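PDB 3M4U: tyrosine specific protein phosphatase, putative from Trypanosoma brucei, which dephosphorylates the nucleolar protein NOPP44/46 and acts as a switch in the parasite life cycle. Local coordinates for residues Asp167-Ile179 against His187-Asp199. Numbering follows the deposited sequence.
Sequences DAELDIVRRPLVI and HRVLQVQYVGWPD
R175 runs alongside Q191 and ends at the amide of Q193. Its CB lies 3.7 Å from CG of Q191, and the two side chains run together on one face of the sheet. From CG to NE the arginine chain continues beside the Q191 side chain. CG sits beside the backbone N (chi1 -65°), and the chain is extended from there to NE. This carries the guanidinium across to Q193. NH2 donates to OE1 of Q193 at 2.8 Å, almost straight (167°) and in the guanidinium plane. NH1 adds a weak bond to the same oxygen. CG1 of V173 covers one guanidinium face, and W136 makes a cation-pi contact with R175. NE2 of Q193 bonds to T122 O. Strands 172-180 and 187-194 form an antiparallel beta hairpin in the large mixed sheet of the phosphatase domain. V173, R175, L177 and I179 face Q193, Q191, V189 and H187 in hydrogen-bonded pairs. On the same face, CD1 of I179 meets CG1 of V189 at 3.8 Å. On the other face, CG2 of I172 packs on CG1 of V192 at 3.6 Å. Beyond the strands, D171 O accepts from V195 N at 3.1 Å and lies at the edge of the Y194 ring.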
loop_
_atom_site.group_PDB
_atom_site.type_symbol
_atom_site.label_atom_id
_atom_site.label_comp_id
_atom_site.label_asym_id
_atom_site.label_seq_id
_atom_site.Cartn_x
_atom_site.Cartn_y
_atom_site.Cartn_z
ATOM N N ASP A 167 -6.071 15.224 -10.666
ATOM C CA ASP A 167 -7.161 14.673 -11.463
ATOM C C ASP A 167 -8.409 14.643 -10.614
ATOM O O ASP A 167 -8.608 13.729 -9.810
ATOM C CB ASP A 167 -6.841 13.274 -11.976
ATOM C CG ASP A 167 -7.863 12.774 -12.985
ATOM O OD1 ASP A 167 -7.436 12.053 -13.921
ATOM O OD2 ASP A 167 -9.079 13.091 -12.841
ATOM N N ALA A 168 -9.250 15.650 -10.805
ATOM C CA ALA A 168 -10.426 15.830 -9.968
ATOM C C ALA A 168 -11.437 14.685 -10.071
ATOM O O ALA A 168 -12.135 14.376 -9.094
ATOM C CB ALA A 168 -11.092 17.173 -10.272
ATOM N N GLU A 169 -11.530 14.058 -11.243
ATOM C CA GLU A 169 -12.534 13.002 -11.410
ATOM C C GLU A 169 -12.099 11.677 -10.783
ATOM O O GLU A 169 -12.921 10.924 -10.229
ATOM C CB GLU A 169 -12.896 12.803 -12.882
ATOM C CG GLU A 169 -13.568 14.004 -13.511
ATOM C CD GLU A 169 -14.404 13.635 -14.723
ATOM O OE1 GLU A 169 -14.444 12.434 -15.081
ATOM O OE2 GLU A 169 -15.038 14.547 -15.298
ATOM N N LEU A 170 -10.806 11.393 -10.869
ATOM C CA LEU A 170 -10.290 10.155 -10.310
ATOM C C LEU A 170 -9.856 10.321 -8.848
ATOM O O LEU A 170 -9.490 9.345 -8.193
ATOM C CB LEU A 170 -9.145 9.618 -11.169
ATOM C CG LEU A 170 -9.495 9.290 -12.625
ATOM C CD1 LEU A 170 -8.281 8.701 -13.305
ATOM C CD2 LEU A 170 -10.708 8.335 -12.741
ATOM N N ASP A 171 -9.915 11.552 -8.341
ATOM C CA ASP A 171 -9.472 11.840 -6.973
ATOM C C ASP A 171 -8.029 11.379 -6.717
ATOM O O ASP A 171 -7.727 10.758 -5.683
ATOM C CB ASP A 171 -10.412 11.195 -5.963
ATOM C CG ASP A 171 -11.410 12.175 -5.404
ATOM O OD1 ASP A 171 -11.285 13.379 -5.711
ATOM O OD2 ASP A 171 -12.306 11.743 -4.646
ATOM N N ILE A 172 -7.155 11.704 -7.667
ATOM C CA ILE A 172 -5.758 11.327 -7.618
ATOM C C ILE A 172 -4.876 12.561 -7.790
ATOM O O ILE A 172 -4.951 13.250 -8.807
ATOM C CB ILE A 172 -5.430 10.276 -8.709
ATOM C CG1 ILE A 172 -6.190 8.977 -8.429
ATOM C CG2 ILE A 172 -3.919 10.046 -8.841
ATOM C CD1 ILE A 172 -6.115 7.936 -9.525
ATOM N N VAL A 173 -4.056 12.838 -6.778
ATOM C CA VAL A 173 -3.039 13.880 -6.842
ATOM C C VAL A 173 -1.661 13.277 -7.108
ATOM O O VAL A 173 -1.279 12.287 -6.482
ATOM C CB VAL A 173 -2.937 14.655 -5.514
ATOM C CG1 VAL A 173 -2.100 15.926 -5.707
ATOM C CG2 VAL A 173 -4.323 14.982 -4.985
ATOM N N ARG A 174 -0.917 13.876 -8.032
ATOM C CA ARG A 174 0.479 13.508 -8.232
ATOM C C ARG A 174 1.359 14.636 -7.689
ATOM O O ARG A 174 1.167 15.803 -8.049
ATOM C CB ARG A 174 0.783 13.261 -9.711
ATOM C CG ARG A 174 -0.054 12.162 -10.365
ATOM C CD ARG A 174 0.226 12.097 -11.863
ATOM N NE ARG A 174 -0.077 10.789 -12.441
ATOM C CZ ARG A 174 -1.304 10.375 -12.729
ATOM N NH1 ARG A 174 -2.345 11.160 -12.476
ATOM N NH2 ARG A 174 -1.490 9.177 -13.248
ATOM N N ARG A 175 2.293 14.286 -6.799
ATOM C CA ARG A 175 3.201 15.263 -6.210
ATOM C C ARG A 175 4.661 14.896 -6.446
ATOM O O ARG A 175 5.224 14.058 -5.741
ATOM C CB ARG A 175 2.930 15.429 -4.713
ATOM C CG ARG A 175 1.563 16.030 -4.380
ATOM C CD ARG A 175 1.387 16.223 -2.869
ATOM N NE ARG A 175 0.050 16.697 -2.494
ATOM C CZ ARG A 175 -0.939 15.915 -2.059
ATOM N NH1 ARG A 175 -2.121 16.436 -1.732
ATOM N NH2 ARG A 175 -0.756 14.611 -1.942
ATOM N N PRO A 176 5.281 15.503 -7.465
ATOM C CA PRO A 176 6.720 15.274 -7.591
ATOM C C PRO A 176 7.433 16.027 -6.482
ATOM O O PRO A 176 7.180 17.219 -6.287
ATOM C CB PRO A 176 7.051 15.853 -8.974
ATOM C CG PRO A 176 5.709 15.866 -9.723
ATOM C CD PRO A 176 4.705 16.169 -8.649
ATOM N N LEU A 177 8.305 15.332 -5.758
ATOM C CA LEU A 177 8.926 15.900 -4.571
ATOM C C LEU A 177 10.424 15.737 -4.630
ATOM O O LEU A 177 10.934 14.874 -5.345
ATOM C CB LEU A 177 8.415 15.195 -3.315
ATOM C CG LEU A 177 6.902 15.190 -3.124
ATOM C CD1 LEU A 177 6.513 14.295 -1.964
ATOM C CD2 LEU A 177 6.392 16.594 -2.901
ATOM N N VAL A 178 11.134 16.563 -3.870
ATOM C CA VAL A 178 12.559 16.343 -3.677
ATOM C C VAL A 178 12.874 16.230 -2.182
ATOM O O VAL A 178 12.464 17.075 -1.376
ATOM C CB VAL A 178 13.421 17.437 -4.352
ATOM C CG1 VAL A 178 14.849 16.947 -4.519
ATOM C CG2 VAL A 178 12.839 17.825 -5.707
ATOM N N ILE A 179 13.589 15.165 -1.829
ATOM C CA ILE A 179 14.014 14.918 -0.457
ATOM C C ILE A 179 15.491 15.244 -0.314
ATOM O O ILE A 179 16.321 14.711 -1.060
ATOM C CB ILE A 179 13.852 13.429 -0.054
ATOM C CG1 ILE A 179 12.414 12.933 -0.242
ATOM C CG2 ILE A 179 14.284 13.204 1.399
ATOM C CD1 ILE A 179 12.293 11.407 -0.068
ATOM N N HIS A 187 17.150 13.563 -3.760
ATOM C CA HIS A 187 16.444 12.420 -4.335
ATOM C C HIS A 187 15.047 12.832 -4.737
ATOM O O HIS A 187 14.265 13.298 -3.908
ATOM C CB HIS A 187 16.361 11.240 -3.370
ATOM C CG HIS A 187 15.609 10.075 -3.929
ATOM N ND1 HIS A 187 16.087 9.318 -4.980
ATOM C CD2 HIS A 187 14.403 9.549 -3.602
ATOM C CE1 HIS A 187 15.206 8.377 -5.277
ATOM N NE2 HIS A 187 14.178 8.493 -4.454
ATOM N N ARG A 188 14.738 12.690 -6.018
ATOM C CA ARG A 188 13.383 12.966 -6.453
ATOM C C ARG A 188 12.552 11.705 -6.324
ATOM O O ARG A 188 13.048 10.583 -6.502
ATOM C CB ARG A 188 13.323 13.512 -7.876
ATOM C CG ARG A 188 14.590 13.380 -8.670
ATOM C CD ARG A 188 14.436 14.073 -10.033
ATOM N NE ARG A 188 14.057 15.484 -9.914
ATOM C CZ ARG A 188 14.811 16.498 -10.331
ATOM N NH1 ARG A 188 15.988 16.252 -10.904
ATOM N NH2 ARG A 188 14.390 17.754 -10.179
ATOM N N VAL A 189 11.288 11.904 -5.989
ATOM C CA VAL A 189 10.377 10.799 -5.788
ATOM C C VAL A 189 8.989 11.316 -6.087
ATOM O O VAL A 189 8.651 12.439 -5.725
ATOM C CB VAL A 189 10.486 10.203 -4.343
ATOM C CG1 VAL A 189 10.354 11.281 -3.300
ATOM C CG2 VAL A 189 9.455 9.079 -4.127
ATOM N N LEU A 190 8.207 10.505 -6.791
ATOM C CA LEU A 190 6.847 10.878 -7.142
ATOM C C LEU A 190 5.848 10.213 -6.196
ATOM O O LEU A 190 5.776 8.980 -6.133
ATOM C CB LEU A 190 6.549 10.450 -8.581
ATOM C CG LEU A 190 5.074 10.585 -8.962
ATOM C CD1 LEU A 190 4.690 12.053 -9.069
ATOM C CD2 LEU A 190 4.783 9.860 -10.260
ATOM N N GLN A 191 5.089 11.002 -5.441
ATOM C CA GLN A 191 4.002 10.387 -4.699
ATOM C C GLN A 191 2.697 10.532 -5.453
ATOM O O GLN A 191 2.419 11.563 -6.058
ATOM C CB GLN A 191 3.860 10.906 -3.255
ATOM C CG GLN A 191 2.990 12.134 -3.143
ATOM C CD GLN A 191 1.969 12.111 -2.004
ATOM O OE1 GLN A 191 1.912 11.196 -1.182
ATOM N NE2 GLN A 191 1.162 13.156 -1.955
ATOM N N VAL A 192 1.902 9.472 -5.405
ATOM C CA VAL A 192 0.560 9.501 -5.941
ATOM C C VAL A 192 -0.431 9.205 -4.808
ATOM O O VAL A 192 -0.373 8.137 -4.189
ATOM C CB VAL A 192 0.427 8.478 -7.104
ATOM C CG1 VAL A 192 -1.001 8.394 -7.617
ATOM C CG2 VAL A 192 1.380 8.848 -8.235
ATOM N N GLN A 193 -1.324 10.157 -4.525
ATOM C CA GLN A 193 -2.296 9.988 -3.456
ATOM C C GLN A 193 -3.695 9.837 -4.000
ATOM O O GLN A 193 -4.169 10.672 -4.801
ATOM C CB GLN A 193 -2.255 11.162 -2.474
ATOM C CG GLN A 193 -3.112 10.962 -1.233
ATOM C CD GLN A 193 -3.422 12.267 -0.515
ATOM O OE1 GLN A 193 -3.027 13.347 -0.973
ATOM N NE2 GLN A 193 -4.135 12.178 0.619
ATOM N N TYR A 194 -4.361 8.769 -3.564
ATOM C CA TYR A 194 -5.744 8.529 -3.928
ATOM C C TYR A 194 -6.603 8.733 -2.703
ATOM O O TYR A 194 -6.360 8.094 -1.656
ATOM C CB TYR A 194 -5.919 7.106 -4.443
ATOM C CG TYR A 194 -7.361 6.723 -4.727
ATOM C CD1 TYR A 194 -8.231 7.611 -5.360
ATOM C CD2 TYR A 194 -7.843 5.467 -4.379
ATOM C CE1 TYR A 194 -9.550 7.267 -5.611
ATOM C CE2 TYR A 194 -9.157 5.099 -4.640
ATOM C CZ TYR A 194 -10.012 6.002 -5.261
ATOM O OH TYR A 194 -11.321 5.626 -5.513
ATOM N N VAL A 195 -7.596 9.617 -2.829
ATOM C CA VAL A 195 -8.426 10.011 -1.696
ATOM C C VAL A 195 -9.888 9.527 -1.780
ATOM O O VAL A 195 -10.737 9.916 -0.962
ATOM C CB VAL A 195 -8.379 11.547 -1.467
ATOM C CG1 VAL A 195 -6.943 12.011 -1.294
ATOM C CG2 VAL A 195 -9.044 12.299 -2.631
ATOM N N GLY A 196 -10.179 8.674 -2.753
ATOM C CA GLY A 196 -11.519 8.133 -2.898
ATOM C C GLY A 196 -11.597 6.721 -2.355
ATOM O O GLY A 196 -12.409 5.915 -2.810
ATOM N N TRP A 197 -10.749 6.422 -1.365
ATOM C CA TRP A 197 -10.697 5.084 -0.782
ATOM C C TRP A 197 -10.702 5.130 0.749
ATOM O O TRP A 197 -9.658 5.309 1.367
ATOM C CB TRP A 197 -9.454 4.344 -1.296
ATOM C CG TRP A 197 -9.523 2.840 -1.180
ATOM C CD1 TRP A 197 -10.425 2.110 -0.464
ATOM C CD2 TRP A 197 -8.640 1.893 -1.801
ATOM N NE1 TRP A 197 -10.154 0.767 -0.593
ATOM C CE2 TRP A 197 -9.069 0.607 -1.416
ATOM C CE3 TRP A 197 -7.535 2.010 -2.653
ATOM C CZ2 TRP A 197 -8.424 -0.559 -1.843
ATOM C CZ3 TRP A 197 -6.901 0.859 -3.082
ATOM C CH2 TRP A 197 -7.346 -0.413 -2.675
ATOM N N PRO A 198 -11.881 4.950 1.361
ATOM C CA PRO A 198 -12.063 5.052 2.814
ATOM C C PRO A 198 -11.458 3.865 3.537
ATOM O O PRO A 198 -11.521 2.735 3.050
ATOM C CB PRO A 198 -13.583 4.990 2.993
ATOM C CG PRO A 198 -14.167 4.974 1.617
ATOM C CD PRO A 198 -13.113 4.523 0.682
ATOM N N ASP A 199 -10.895 4.135 4.705
ATOM C CA ASP A 199 -10.310 3.119 5.556
ATOM C C ASP A 199 -11.317 2.001 5.782
ATOM O O ASP A 199 -12.507 2.260 5.937
ATOM C CB ASP A 199 -9.923 3.755 6.889
ATOM C CG ASP A 199 -8.840 2.982 7.614
ATOM O OD1 ASP A 199 -8.361 1.965 7.082
ATOM O OD2 ASP A 199 -8.469 3.415 8.723
#